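Side-chain contacts in putative effector, AYWB SAP54-like protein ('Echinacea purpurea' witches'-broom phytoplasma, PDB 6INR), which probably acts as a phytoplasma effector that interacts with plant MADS transcription factors and causes phyllody, the turning of floral organs into leaf-like ones: residues A[38-41]-A[42-46]; A[64-67]-A[68-71]. All coordinates share one frame; numbering follows the deposited sequence.

Interaction 1 (A[38-41]-A[42-46])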
loop_
_atom_site.group_PDB
_atom_site.type_symbol
_atom_site.label_atom_id
_atom_site.label_comp_id
_atom_site.label_asym_id
_atom_site.label_seq_id
_atom_site.Cartn_x
_atom_site.Cartn_y
_atom_site.Cartn_z
ATOM N N ALA A 38 1.196 -1.592 5.763
ATOM C CA ALA A 38 0.936 -2.758 6.611
ATOM C C ALA A 38 1.612 -2.622 7.955
ATOM O O ALA A 38 1.097 -3.066 8.977
ATOM C CB ALA A 38 1.414 -4.027 5.944
ATOM N N THR A 39 2.799 -2.049 7.928
ATOM C CA THR A 39 3.530 -1.667 9.139
ATOM C C THR A 39 2.751 -0.613 9.911
ATOM O O THR A 39 2.613 -0.686 11.117
ATOM C CB THR A 39 4.926 -1.117 8.762
ATOM O OG1 THR A 39 5.746 -2.224 8.378
ATOM C CG2 THR A 39 5.590 -0.352 9.898
ATOM N N LYS A 40 2.263 0.374 9.197
ATOM C CA LYS A 40 1.504 1.469 9.810
ATOM C C LYS A 40 0.331 0.889 10.603
ATOM O O LYS A 40 -0.030 1.384 11.659
ATOM C CB LYS A 40 0.947 2.398 8.728
ATOM C CG LYS A 40 1.276 3.874 8.895
ATOM C CD LYS A 40 0.845 4.391 10.252
ATOM C CE LYS A 40 0.800 5.912 10.287
ATOM N NZ LYS A 40 0.457 6.399 11.650
ATOM N N ILE A 41 -0.257 -0.176 10.076
ATOM C CA ILE A 41 -1.470 -0.742 10.685
ATOM C C ILE A 41 -1.079 -1.489 11.949
ATOM O O ILE A 41 -1.684 -1.316 12.998
ATOM C CB ILE A 41 -2.297 -1.635 9.730
ATOM C CG1 ILE A 41 -3.114 -0.788 8.739
ATOM C CG2 ILE A 41 -3.290 -2.483 10.508
ATOM C CD1 ILE A 41 -3.647 -1.605 7.575
ATOM N N THR A 42 -0.060 -2.325 11.853
ATOM C CA THR A 42 0.350 -3.081 13.035
ATOM C C THR A 42 0.743 -2.151 14.197
ATOM O O THR A 42 0.591 -2.502 15.379
ATOM C CB THR A 42 1.505 -4.057 12.764
ATOM O OG1 THR A 42 2.664 -3.320 12.351
ATOM C CG2 THR A 42 1.104 -5.128 11.715
ATOM N N ASN A 43 1.265 -0.971 13.878
ATOM C CA ASN A 43 1.636 -0.011 14.966
ATOM C C ASN A 43 0.410 0.710 15.547
ATOM O O ASN A 43 0.362 1.000 16.714
ATOM C CB ASN A 43 2.734 0.983 14.537
ATOM C CG ASN A 43 4.072 0.296 14.290
ATOM O OD1 ASN A 43 4.507 -0.558 15.071
ATOM N ND2 ASN A 43 4.719 0.649 13.184
ATOM N N ILE A 44 -0.549 1.035 14.703
ATOM C CA ILE A 44 -1.879 1.524 15.163
ATOM C C ILE A 44 -2.590 0.529 16.116
ATOM O O ILE A 44 -3.095 0.913 17.160
ATOM C CB ILE A 44 -2.820 1.860 13.983
ATOM C CG1 ILE A 44 -2.221 2.989 13.140
ATOM C CG2 ILE A 44 -4.205 2.267 14.496
ATOM C CD1 ILE A 44 -2.999 3.325 11.884
ATOM N N ASP A 45 -2.588 -0.748 15.759
ATOM C CA ASP A 45 -3.067 -1.788 16.662
ATOM C C ASP A 45 -2.431 -1.676 18.045
ATOM O O ASP A 45 -3.115 -1.534 19.047
ATOM C CB ASP A 45 -2.840 -3.177 16.071
ATOM C CG ASP A 45 -3.831 -3.493 14.958
ATOM O OD1 ASP A 45 -4.838 -2.745 14.823
ATOM O OD2 ASP A 45 -3.610 -4.472 14.211
ATOM N N LYS A 46 -1.114 -1.750 18.097
ATOM C CA LYS A 46 -0.375 -1.496 19.359
ATOM C C LYS A 46 -0.916 -0.245 20.068
ATOM O O LYS A 46 -1.195 -0.243 21.271
ATOM C CB LYS A 46 1.128 -1.330 19.095
ATOM C CG LYS A 46 1.923 -2.611 19.274
ATOM C CD LYS A 46 3.199 -2.612 18.454
ATOM C CE LYS A 46 4.150 -1.484 18.810
ATOM N NZ LYS A 46 5.432 -1.574 18.047
#
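Thr42 folds its hydroxyl back onto the preceding turn of the helix, where OG1 donates to the backbone oxygen Thr39 O over 2.9 Å. With chi1 at 62°, OG1 sits between its own backbone N and carbonyl carbon, and this rotation lets it face the carbonyl three residues earlier. It arrives well to one side, at a C=O...O angle of 118°, while the amide of Asn43 meets the same oxygen much more end-on, so two donors grip Thr39 O. The methyl of Thr42, beside the backbone N, also lies over the preceding turn, with CG2 3.4 Å from Ala38 O.

Thr42 lies on the exposed side of helix 16-49; the neighbouring isoleucines turn to the other side, where this helix packs against helix 55-84 in an antiparallel alpha-helical hairpin. Ile41 reaches Tyr67 and Lys68 of that partner helix, and Ile44 meets Leu63. Within the turn, Ile44 CG1 presses against the carbonyl of the residue four back, 3.1 Å from Lys40 O, a tight approach for carbon and oxygen. Farther out, Ile44 CD1 grazes the aliphatic part of Lys40, 4.3 Å from its CD. Ile41 hands its carbonyl to the next turn: Asp45 N donates to Ile41 O over 3.0 Å. The Asp45 carboxylate lies alongside that carbonyl, OD2 4.2 Å from Ile41 CG2, while its OD1 is engaged in a salt bridge with Lys64.

Interaction 2 (A[64-67]-A[68-71])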
loop_
_atom_site.group_PDB
_atom_site.type_symbol
_atom_site.label_atom_id
_atom_site.label_comp_id
_atom_site.label_asym_id
_atom_site.label_seq_id
_atom_site.Cartn_x
_atom_site.Cartn_y
_atom_site.Cartn_z
ATOM N N LYS A 64 -6.775 3.521 10.667
ATOM C CA LYS A 64 -6.611 2.109 10.360
ATOM C C LYS A 64 -7.441 1.782 9.123
ATOM O O LYS A 64 -7.057 0.969 8.276
ATOM C CB LYS A 64 -7.001 1.226 11.540
ATOM C CG LYS A 64 -6.788 -0.256 11.250
ATOM C CD LYS A 64 -7.030 -1.102 12.470
ATOM C CE LYS A 64 -6.927 -2.570 12.119
ATOM N NZ LYS A 64 -6.720 -3.411 13.332
ATOM N N GLU A 65 -8.565 2.475 9.010
ATOM C CA GLU A 65 -9.503 2.226 7.911
ATOM C C GLU A 65 -8.932 2.779 6.619
ATOM O O GLU A 65 -8.936 2.115 5.583
ATOM C CB GLU A 65 -10.899 2.794 8.204
ATOM C CG GLU A 65 -11.653 1.994 9.266
ATOM C CD GLU A 65 -11.660 0.487 9.003
ATOM O OE1 GLU A 65 -12.121 0.075 7.910
ATOM O OE2 GLU A 65 -11.194 -0.285 9.879
ATOM N N ASN A 66 -8.380 3.979 6.714
ATOM C CA ASN A 66 -7.708 4.611 5.564
ATOM C C ASN A 66 -6.571 3.758 4.999
ATOM O O ASN A 66 -6.446 3.585 3.784
ATOM C CB ASN A 66 -7.171 5.971 5.933
ATOM C CG ASN A 66 -8.267 6.990 6.199
ATOM O OD1 ASN A 66 -9.159 7.207 5.385
ATOM N ND2 ASN A 66 -8.154 7.670 7.324
ATOM N N TYR A 67 -5.764 3.215 5.894
ATOM C CA TYR A 67 -4.641 2.348 5.496
ATOM C C TYR A 67 -5.063 1.036 4.888
ATOM O O TYR A 67 -4.400 0.511 4.012
ATOM C CB TYR A 67 -3.647 2.135 6.639
ATOM C CG TYR A 67 -2.817 3.390 6.801
ATOM C CD1 TYR A 67 -2.046 3.874 5.736
ATOM C CD2 TYR A 67 -2.860 4.136 7.957
ATOM C CE1 TYR A 67 -1.330 5.047 5.833
ATOM C CE2 TYR A 67 -2.144 5.309 8.066
ATOM C CZ TYR A 67 -1.385 5.765 7.003
ATOM O OH TYR A 67 -0.661 6.941 7.119
ATOM N N LYS A 68 -6.178 0.505 5.332
ATOM C CA LYS A 68 -6.670 -0.757 4.755
ATOM C C LYS A 68 -7.192 -0.493 3.349
ATOM O O LYS A 68 -6.996 -1.292 2.448
ATOM C CB LYS A 68 -7.757 -1.408 5.628
ATOM C CG LYS A 68 -7.242 -2.005 6.941
ATOM C CD LYS A 68 -8.337 -2.002 8.008
ATOM C CE LYS A 68 -9.216 -3.238 7.904
ATOM N NZ LYS A 68 -10.363 -3.158 8.852
ATOM N N GLN A 69 -7.848 0.643 3.173
ATOM C CA GLN A 69 -8.385 1.028 1.846
ATOM C C GLN A 69 -7.255 1.315 0.879
ATOM O O GLN A 69 -7.292 0.947 -0.277
ATOM C CB GLN A 69 -9.306 2.228 1.947
ATOM C CG GLN A 69 -10.365 2.017 3.007
ATOM C CD GLN A 69 -11.174 3.255 3.331
ATOM O OE1 GLN A 69 -10.639 4.375 3.404
ATOM N NE2 GLN A 69 -12.481 3.057 3.558
ATOM N N LEU A 70 -6.246 1.985 1.406
ATOM C CA LEU A 70 -5.011 2.294 0.678
ATOM C C LEU A 70 -4.374 0.997 0.228
ATOM O O LEU A 70 -4.030 0.833 -0.931
ATOM C CB LEU A 70 -4.060 3.072 1.597
ATOM C CG LEU A 70 -3.125 4.137 1.064
ATOM C CD1 LEU A 70 -3.825 5.376 0.546
ATOM C CD2 LEU A 70 -2.233 4.533 2.210
ATOM N N ILE A 71 -4.249 0.055 1.145
ATOM C CA ILE A 71 -3.600 -1.218 0.817
ATOM C C ILE A 71 -4.434 -1.914 -0.244
ATOM O O ILE A 71 -3.931 -2.641 -1.105
ATOM C CB ILE A 71 -3.444 -2.167 2.027
ATOM C CG1 ILE A 71 -2.385 -1.639 2.996
ATOM C CG2 ILE A 71 -3.057 -3.579 1.561
ATOM C CD1 ILE A 71 -1.996 -2.614 4.090
#
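Lys64 and Lys68 meet one turn apart along helix 55-84, the second arm of an antiparallel two-helix hairpin, and their aliphatic parts slant across each other with Lys64 CG 4.0 Å from Lys68 CD. Lys64 leaves the backbone with CG opposite its own N (chi1 -178°) and stays extended to the end, carrying its ammonium group across to Asp45 on helix 16-49. Lys68 instead runs over the carbonyl of Lys64, its CD 3.2 Å from Lys64 O, and then bends at chi3. The two ammonium groups consequently part, with 5.8 Å between Lys64 NZ and Lys68 NZ.

Glu65 explains where the second lysine goes. Its chain is bent at chi2 (-50°), which folds the carboxylate along the helix surface beside Lys68, and Lys68 NZ forms an i to i+3 salt bridge with Glu65 OE2 at 3.2 Å. The nitrogen comes in on the syn side of that oxygen, only 17° out of the carboxylate plane. Each lysine thus has its own carboxylate, Glu65 for Lys68 and Asp45 for Lys64, which probably offsets the repulsion between the two ammonium groups. Over the backbone of Glu65 runs the Gln69 side chain, its CG modelled only 2.9 Å from Glu65 O, doubtfully short.

Asn66 follows on the exposed side, where its amide crosses that of Gln69 with the two oxygens nearest, Asn66 OD1 3.8 Å from Gln69 OE1, and the planes steeply inclined. Tyr67 returns to the hairpin: its side chain touches Asn37, Lys40 and Ile41 of helix 16-49, Ile41 at CB, while Leu70 runs alongside it on the same helix, the methyl Leu70 CD2 lying 3.6 Å from ring carbon CD1 of Tyr67. The Tyr67 carbonyl accepts the amide of Ile71, and Ile71 CG1 lies 3.1 Å from Tyr67 O.

In the fold
Interactions 1 and 2 lie within the two successive helices, 16-49 and 55-84, about two turns each, and they face each other across the hairpin with centres about 11 Å apart. Both are surface contacts, though Ile44 of interaction 1 is buried. Within its own helix, interaction 1 relies on a threonine hydroxyl and backbone carbonyls, whereas interaction 2 adds a salt bridge and an aromatic-aliphatic pair. Between them the join is mixed: the Asp45-Lys64 salt bridge lies at one end, and Ile41 packs on both Tyr67 and Lys68, its CG1 3.6 Å from Tyr67 CB. The Tyr67 hydroxyl packs against Lys40, OH to CE 3.6 Å.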